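PDB 4GOX: polyketide synthase from Synechococcus sp., which transfers a sulfo group from the donor PAPS to its substrate as the sulfotransferase domain of a cyanobacterial olefin synthase that makes hydrocarbons. Local coordinates for the adenosine-3'-5'-diphosphate site. Numbering follows the deposited sequence.

The adenosine-3'-5'-diphosphate site. Residues 34-39, 156, 164, 167-168, 213, 217, 243, 261, 263-264, 267, 269-271, 274. With A3P (adenosine-3'-5'-diphosphate), chain B.
Arg34 (phi 64°) and Gly36 (phi 86°) both turn with positive phi, so that the phosphosulfate-binding (PSB) loop curls under the 5'-phosphate and runs into the N-terminus of helix 37-45. This is the sulfotransferase cofactor pocket, holding A3P (PAP, adenosine-3'-5'-diphosphate), the desulfated product of PAPS, almost wholly buried. Backbone N of Gly36 bonds to the bridging A3P O5' at 2.9 Å. Phosphate oxygen A3P O4P is gripped by Ser35 N, Ser37 N and Ser37 OG, the Ser37 hydroxyl tucked between its own backbone N and carbonyl carbon; A3P O6P takes Thr38 N and, at 2.8 Å, Thr38 OG1. The helix end probably adds favourable polarity to this charge. Arg34, bent at chi2 and chi3, lays its guanidinium face over A3P C5', with Leu168 CG against the other face. Arg34 NH2 makes a salt bridge to A3P O5P (2.9 Å), NE holds Ser164 OG, and NH1 meets Asp261 OD1 from above the carboxylate plane. Thus positioned, Ser164 OG reaches A3P O1P of the 3'-phosphate at 2.7 Å, where Arg167 also arrives end-on, NH1 and NH2 both directed at that one oxygen. This grip on the 3'-phosphate probably helps tell PAPS and PAP from nucleotides that lack it. Adenine lies between two leucine methyls, Leu39 CD2 over one face of the six-membered ring and Leu274 CD1 over the other. Its edge is read by Tyr213 OH to A3P N3 (2.7 Å), Asp271 N to A3P N1 (2.9 Å), and the amino A3P N6 to Thr269 O. A3P N6 lies at the edge of the Tyr243 ring, in its plane, 2.7 Å from Tyr243 OH. Water 2 joins His267 NE2, Asp261 OD2 and phosphate oxygen A3P O2P, each 2.6 Å from the water oxygen.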
ATOM      1  N   ARG A  34       8.438   2.229   4.395  1.00 34.61           N
ATOM      2  CA  ARG A  34       9.843   2.224   3.921  1.00 35.28           C
ATOM      3  C   ARG A  34      10.266   0.939   3.205  1.00 39.66           C
ATOM      4  O   ARG A  34      11.430   0.539   3.272  1.00 39.55           O
ATOM      5  CB  ARG A  34      10.816   2.580   5.079  1.00 34.88           C
ATOM      6  CG  ARG A  34      10.423   3.813   5.939  1.00 45.34           C
ATOM      7  CD  ARG A  34       9.902   5.008   5.137  1.00 44.90           C
ATOM      8  NE  ARG A  34      10.931   5.647   4.317  1.00 60.25           N
ATOM      9  CZ  ARG A  34      10.684   6.471   3.303  1.00 69.89           C
ATOM     10  NH1 ARG A  34      11.684   7.032   2.640  1.00 60.03           N
ATOM     11  NH2 ARG A  34       9.432   6.717   2.925  1.00 53.70           N
ATOM     12  N   SER A  35       9.312   0.311   2.503  1.00 37.13           N
ATOM     13  CA  SER A  35       9.482  -0.991   1.857  1.00 36.24           C
ATOM     14  C   SER A  35       9.397  -0.991   0.333  1.00 39.76           C
ATOM     15  O   SER A  35       9.379  -2.065  -0.268  1.00 38.54           O
ATOM     16  CB  SER A  35       8.478  -1.987   2.442  1.00 38.06           C
ATOM     17  OG  SER A  35       8.699  -2.167   3.831  1.00 38.99           O
ATOM     18  N   GLY A  36       9.394   0.195  -0.283  1.00 37.82           N
ATOM     19  CA  GLY A  36       9.290   0.328  -1.731  1.00 36.75           C
ATOM     20  C   GLY A  36       7.856   0.341  -2.207  1.00 38.52           C
ATOM     21  O   GLY A  36       7.590   0.129  -3.395  1.00 39.42           O
ATOM     22  N   SER A  37       6.913   0.628  -1.288  1.00 32.91           N
ATOM     23  CA  SER A  37       5.492   0.619  -1.643  1.00 31.81           C
ATOM     24  C   SER A  37       5.116   1.761  -2.607  1.00 35.32           C
ATOM     25  O   SER A  37       4.322   1.518  -3.516  1.00 35.19           O
ATOM     26  CB  SER A  37       4.612   0.604  -0.398  1.00 31.06           C
ATOM     27  OG  SER A  37       4.828   1.768   0.387  1.00 37.78           O
ATOM     28  N   THR A  38       5.730   2.949  -2.467  1.00 32.35           N
ATOM     29  CA  THR A  38       5.456   4.085  -3.409  1.00 34.66           C
ATOM     30  C   THR A  38       5.983   3.727  -4.798  1.00 41.64           C
ATOM     31  O   THR A  38       5.271   3.925  -5.769  1.00 43.32           O
ATOM     32  CB  THR A  38       6.019   5.434  -2.880  1.00 40.06           C
ATOM     33  OG1 THR A  38       5.534   5.595  -1.544  1.00 40.07           O
ATOM     34  CG2 THR A  38       5.581   6.653  -3.726  1.00 40.66           C
ATOM     35  N   LEU A  39       7.204   3.143  -4.878  1.00 39.53           N
ATOM     36  CA  LEU A  39       7.811   2.678  -6.132  1.00 39.77           C
ATOM     37  C   LEU A  39       6.895   1.633  -6.782  1.00 41.72           C
ATOM     38  O   LEU A  39       6.556   1.778  -7.951  1.00 41.71           O
ATOM     39  CB  LEU A  39       9.215   2.079  -5.899  1.00 39.95           C
ATOM     40  CG  LEU A  39       9.888   1.425  -7.127  1.00 44.18           C
ATOM     41  CD1 LEU A  39      10.375   2.451  -8.103  1.00 45.74           C
ATOM     42  CD2 LEU A  39      10.999   0.493  -6.706  1.00 44.77           C
ATOM     43  N   ARG A 156      10.339  -6.039   2.628  1.00 37.27           N
ATOM     44  CA  ARG A 156      11.723  -5.541   2.560  1.00 38.14           C
ATOM     45  C   ARG A 156      12.476  -6.030   3.785  1.00 42.43           C
ATOM     46  O   ARG A 156      11.862  -6.332   4.812  1.00 42.16           O
ATOM     47  CB  ARG A 156      11.791  -4.011   2.416  1.00 36.74           C
ATOM     48  CG  ARG A 156      13.208  -3.496   2.080  1.00 39.72           C
ATOM     49  CD  ARG A 156      13.205  -1.997   1.883  1.00 41.34           C
ATOM     50  NE  ARG A 156      14.506  -1.506   1.438  1.00 44.22           N
ATOM     51  CZ  ARG A 156      14.813  -0.218   1.324  1.00 57.17           C
ATOM     52  NH1 ARG A 156      13.933   0.713   1.661  1.00 45.42           N
ATOM     53  NH2 ARG A 156      16.010   0.146   0.895  1.00 50.69           N
ATOM     54  N   SER A 164      16.011   3.123   7.275  1.00 58.48           N
ATOM     55  CA  SER A 164      15.215   4.126   6.560  1.00 58.17           C
ATOM     56  C   SER A 164      14.207   4.841   7.461  1.00 67.77           C
ATOM     57  O   SER A 164      14.075   6.061   7.379  1.00 67.79           O
ATOM     58  CB  SER A 164      14.496   3.491   5.377  1.00 56.30           C
ATOM     59  OG  SER A 164      13.554   4.413   4.866  1.00 55.51           O
ATOM     60  N   ARG A 167      16.120   7.355   9.805  1.00 88.65           N
ATOM     61  CA  ARG A 167      16.513   8.542   9.038  1.00 89.85           C
ATOM     62  C   ARG A 167      15.357   9.528   8.859  1.00 97.40           C
ATOM     63  O   ARG A 167      15.531  10.727   9.088  1.00 98.12           O
ATOM     64  CB  ARG A 167      17.020   8.118   7.650  1.00 89.35           C
ATOM     65  CG  ARG A 167      18.522   7.939   7.535  1.00 96.21           C
ATOM     66  CD  ARG A 167      18.966   8.118   6.090  1.00 99.20           C
ATOM     67  NE  ARG A 167      18.856   6.888   5.297  1.00 99.36           N
ATOM     68  CZ  ARG A 167      17.869   6.611   4.447  1.00103.18           C
ATOM     69  NH1 ARG A 167      16.872   7.471   4.271  1.00 84.06           N
ATOM     70  NH2 ARG A 167      17.868   5.469   3.771  1.00 83.82           N
ATOM     71  N   LEU A 168      14.179   9.012   8.464  1.00 95.56           N
ATOM     72  CA  LEU A 168      12.976   9.793   8.185  1.00 96.72           C
ATOM     73  C   LEU A 168      12.272  10.402   9.413  1.00104.36           C
ATOM     74  O   LEU A 168      11.315  11.164   9.238  1.00104.86           O
ATOM     75  CB  LEU A 168      12.004   8.987   7.287  1.00 96.11           C
ATOM     76  CG  LEU A 168      12.147   9.095   5.743  1.00100.44           C
ATOM     77  CD1 LEU A 168      11.795  10.483   5.233  1.00101.32           C
ATOM     78  CD2 LEU A 168      13.515   8.609   5.226  1.00102.30           C
ATOM     79  N   TYR A 213      10.904  -6.905  -2.115  1.00 39.93           N
ATOM     80  CA  TYR A 213      11.439  -5.632  -2.605  1.00 39.69           C
ATOM     81  C   TYR A 213      12.801  -5.813  -3.288  1.00 46.24           C
ATOM     82  O   TYR A 213      13.008  -5.245  -4.368  1.00 47.40           O
ATOM     83  CB  TYR A 213      11.547  -4.614  -1.465  1.00 38.47           C
ATOM     84  CG  TYR A 213      12.397  -3.420  -1.821  1.00 38.86           C
ATOM     85  CD1 TYR A 213      11.861  -2.342  -2.523  1.00 39.22           C
ATOM     86  CD2 TYR A 213      13.745  -3.375  -1.480  1.00 40.79           C
ATOM     87  CE1 TYR A 213      12.647  -1.241  -2.864  1.00 40.67           C
ATOM     88  CE2 TYR A 213      14.540  -2.287  -1.821  1.00 43.37           C
ATOM     89  CZ  TYR A 213      13.985  -1.219  -2.507  1.00 47.73           C
ATOM     90  OH  TYR A 213      14.774  -0.150  -2.838  1.00 47.08           O
ATOM     91  N   VAL A 217      13.592  -4.773  -7.225  1.00 47.74           N
ATOM     92  CA  VAL A 217      14.548  -3.802  -7.734  1.00 49.26           C
ATOM     93  C   VAL A 217      15.673  -4.403  -8.563  1.00 56.55           C
ATOM     94  O   VAL A 217      16.228  -3.715  -9.422  1.00 58.19           O
ATOM     95  CB  VAL A 217      15.003  -2.741  -6.706  1.00 52.45           C
ATOM     96  CG1 VAL A 217      13.806  -2.033  -6.083  1.00 49.02           C
ATOM     97  CG2 VAL A 217      15.905  -3.338  -5.641  1.00 52.87           C
ATOM     98  N   TYR A 243       9.220   6.909 -13.562  1.00 58.24           N
ATOM     99  CA  TYR A 243       9.541   8.328 -13.651  1.00 61.37           C
ATOM    100  C   TYR A 243       9.072   9.027 -14.937  1.00 72.45           C
ATOM    101  O   TYR A 243       9.365  10.206 -15.119  1.00 75.58           O
ATOM    102  CB  TYR A 243      11.014   8.591 -13.279  1.00 62.34           C
ATOM    103  CG  TYR A 243      11.312   8.149 -11.861  1.00 59.59           C
ATOM    104  CD1 TYR A 243      10.782   8.833 -10.771  1.00 60.51           C
ATOM    105  CD2 TYR A 243      12.075   7.013 -11.609  1.00 58.86           C
ATOM    106  CE1 TYR A 243      11.016   8.407  -9.464  1.00 59.29           C
ATOM    107  CE2 TYR A 243      12.296   6.561 -10.302  1.00 57.32           C
ATOM    108  CZ  TYR A 243      11.777   7.273  -9.233  1.00 60.50           C
ATOM    109  OH  TYR A 243      12.009   6.873  -7.940  1.00 59.14           O
ATOM    110  N   ASP A 261       6.258   8.094  -0.246  1.00 59.05           N
ATOM    111  CA  ASP A 261       7.669   8.337   0.034  1.00 57.95           C
ATOM    112  C   ASP A 261       8.049   9.772  -0.325  1.00 63.82           C
ATOM    113  O   ASP A 261       7.924  10.155  -1.493  1.00 65.31           O
ATOM    114  CB  ASP A 261       8.538   7.301  -0.704  1.00 56.74           C
ATOM    115  CG  ASP A 261      10.041   7.515  -0.677  1.00 57.82           C
ATOM    116  OD1 ASP A 261      10.528   8.266   0.202  1.00 61.67           O
ATOM    117  OD2 ASP A 261      10.737   6.878  -1.483  1.00 55.43           O
ATOM    118  N   ASN A 263      11.005  11.137  -0.559  1.00 66.38           N
ATOM    119  CA  ASN A 263      12.234  11.124  -1.359  1.00 66.87           C
ATOM    120  C   ASN A 263      12.042  10.438  -2.730  1.00 65.36           C
ATOM    121  O   ASN A 263      13.028  10.258  -3.438  1.00 65.01           O
ATOM    122  CB  ASN A 263      13.355  10.392  -0.576  1.00 68.87           C
ATOM    123  CG  ASN A 263      13.552  10.806   0.869  1.00 90.84           C
ATOM    124  OD1 ASN A 263      13.427  11.980   1.242  1.00 81.43           O
ATOM    125  ND2 ASN A 263      13.921   9.840   1.706  1.00 86.35           N
ATOM    126  N   PHE A 264      10.804  10.021  -3.092  1.00 58.13           N
ATOM    127  CA  PHE A 264      10.557   9.281  -4.333  1.00 55.94           C
ATOM    128  C   PHE A 264      11.103   9.896  -5.611  1.00 63.55           C
ATOM    129  O   PHE A 264      11.723   9.183  -6.403  1.00 62.28           O
ATOM    130  CB  PHE A 264       9.092   8.833  -4.487  1.00 54.75           C
ATOM    131  CG  PHE A 264       8.848   7.984  -5.727  1.00 52.87           C
ATOM    132  CD1 PHE A 264       9.246   6.653  -5.769  1.00 51.42           C
ATOM    133  CD2 PHE A 264       8.204   8.514  -6.837  1.00 52.64           C
ATOM    134  CE1 PHE A 264       9.042   5.884  -6.916  1.00 50.65           C
ATOM    135  CE2 PHE A 264       7.960   7.726  -7.966  1.00 53.64           C
ATOM    136  CZ  PHE A 264       8.400   6.426  -8.006  1.00 49.57           C
ATOM    137  N   HIS A 267      15.079   9.989  -7.231  1.00 69.23           N
ATOM    138  CA  HIS A 267      15.683   8.927  -8.041  1.00 67.21           C
ATOM    139  C   HIS A 267      15.373   9.098  -9.506  1.00 70.93           C
ATOM    140  O   HIS A 267      14.362   9.696  -9.866  1.00 69.90           O
ATOM    141  CB  HIS A 267      15.246   7.536  -7.573  1.00 63.70           C
ATOM    142  CG  HIS A 267      15.229   7.398  -6.094  1.00 65.63           C
ATOM    143  ND1 HIS A 267      16.382   7.145  -5.382  1.00 68.65           N
ATOM    144  CD2 HIS A 267      14.196   7.522  -5.232  1.00 65.46           C
ATOM    145  CE1 HIS A 267      16.017   7.108  -4.114  1.00 67.16           C
ATOM    146  NE2 HIS A 267      14.708   7.322  -3.977  1.00 65.50           N
ATOM    147  N   THR A 269      15.930   6.170 -11.694  1.00 68.41           N
ATOM    148  CA  THR A 269      15.539   4.841 -12.152  1.00 66.63           C
ATOM    149  C   THR A 269      15.139   3.909 -11.003  1.00 65.33           C
ATOM    150  O   THR A 269      15.234   4.293  -9.828  1.00 63.51           O
ATOM    151  CB  THR A 269      16.696   4.229 -12.970  1.00 83.98           C
ATOM    152  OG1 THR A 269      16.255   2.984 -13.531  1.00 88.45           O
ATOM    153  CG2 THR A 269      17.964   4.013 -12.130  1.00 82.45           C
ATOM    154  N   ILE A 270      14.735   2.662 -11.361  1.00 59.11           N
ATOM    155  CA  ILE A 270      14.481   1.566 -10.429  1.00 57.00           C
ATOM    156  C   ILE A 270      15.914   1.234 -10.014  1.00 64.17           C
ATOM    157  O   ILE A 270      16.683   0.672 -10.814  1.00 67.43           O
ATOM    158  CB  ILE A 270      13.759   0.367 -11.110  1.00 58.92           C
ATOM    159  CG1 ILE A 270      12.387   0.796 -11.703  1.00 57.86           C
ATOM    160  CG2 ILE A 270      13.621  -0.823 -10.124  1.00 57.55           C
ATOM    161  CD1 ILE A 270      11.903  -0.047 -12.854  1.00 62.52           C
ATOM    162  N   ASP A 271      16.318   1.760  -8.849  1.00 59.01           N
ATOM    163  CA  ASP A 271      17.683   1.666  -8.356  1.00 60.46           C
ATOM    164  C   ASP A 271      17.990   0.333  -7.647  1.00 62.93           C
ATOM    165  O   ASP A 271      17.585   0.159  -6.506  1.00 59.57           O
ATOM    166  CB  ASP A 271      18.006   2.883  -7.468  1.00 62.77           C
ATOM    167  CG  ASP A 271      19.481   3.110  -7.181  1.00 68.13           C
ATOM    168  OD1 ASP A 271      20.302   2.233  -7.540  1.00 66.95           O
ATOM    169  OD2 ASP A 271      19.814   4.168  -6.598  1.00 75.03           O
ATOM    170  N   LEU A 274      19.686   0.396  -3.861  1.00 65.50           N
ATOM    171  CA  LEU A 274      18.871   0.597  -2.654  1.00 63.17           C
ATOM    172  C   LEU A 274      18.478  -0.702  -1.956  1.00 65.77           C
ATOM    173  O   LEU A 274      18.241  -0.687  -0.748  1.00 65.10           O
ATOM    174  CB  LEU A 274      17.667   1.526  -2.894  1.00 61.38           C
ATOM    175  CG  LEU A 274      17.998   2.958  -3.328  1.00 68.52           C
ATOM    176  CD1 LEU A 274      16.794   3.641  -3.878  1.00 67.06           C
ATOM    177  CD2 LEU A 274      18.584   3.783  -2.181  1.00 73.73           C
TER
HETATM  178  P1  A3P B 401      14.757   5.504   1.434  1.00 53.27           P
HETATM  179  O1P A3P B 401      14.736   5.831   2.908  1.00 51.26           O
HETATM  180  O2P A3P B 401      14.480   6.725   0.583  1.00 59.43           O
HETATM  181  O3P A3P B 401      15.884   4.614   0.988  1.00 51.94           O
HETATM  182  P2  A3P B 401       7.834   3.372   0.930  1.00 41.91           P
HETATM  183  O4P A3P B 401       7.117   2.085   1.226  1.00 42.54           O
HETATM  184  O5P A3P B 401       7.915   4.368   2.046  1.00 41.96           O
HETATM  185  O6P A3P B 401       7.438   3.957  -0.406  1.00 44.54           O
HETATM  186  O5' A3P B 401       9.367   2.964   0.697  1.00 43.47           O
HETATM  187  C5' A3P B 401      10.397   3.965   0.648  1.00 42.40           C
HETATM  188  C4' A3P B 401      11.678   3.333   0.114  1.00 42.93           C
HETATM  189  O4' A3P B 401      11.510   2.812  -1.198  1.00 43.45           O
HETATM  190  C3' A3P B 401      12.842   4.292  -0.033  1.00 44.91           C
HETATM  191  O3' A3P B 401      13.473   4.535   1.220  1.00 52.41           O
HETATM  192  C2' A3P B 401      13.732   3.597  -1.040  1.00 44.90           C
HETATM  193  O2' A3P B 401      14.697   2.745  -0.417  1.00 47.39           O
HETATM  194  C1' A3P B 401      12.777   2.744  -1.859  1.00 46.46           C
HETATM  195  N9  A3P B 401      12.691   3.365  -3.202  1.00 50.47           N
HETATM  196  C8  A3P B 401      12.045   4.529  -3.493  1.00 51.19           C
HETATM  197  N7  A3P B 401      12.193   4.849  -4.799  1.00 52.04           N
HETATM  198  C5  A3P B 401      12.950   3.882  -5.351  1.00 50.74           C
HETATM  199  C6  A3P B 401      13.514   3.633  -6.691  1.00 49.96           C
HETATM  200  N6  A3P B 401      13.228   4.492  -7.686  1.00 50.00           N
HETATM  201  N1  A3P B 401      14.261   2.515  -6.878  1.00 51.52           N
HETATM  202  C2  A3P B 401      14.513   1.638  -5.873  1.00 51.35           C
HETATM  203  N3  A3P B 401      14.064   1.825  -4.611  1.00 50.19           N
HETATM  204  C4  A3P B 401      13.287   2.903  -4.299  1.00 49.98           C
HETATM  205  O   HOH W   1       8.931   3.552  -2.565  1.00 38.90           O
HETATM  206  O   HOH W   2      13.348   7.175  -1.751  1.00 51.51           O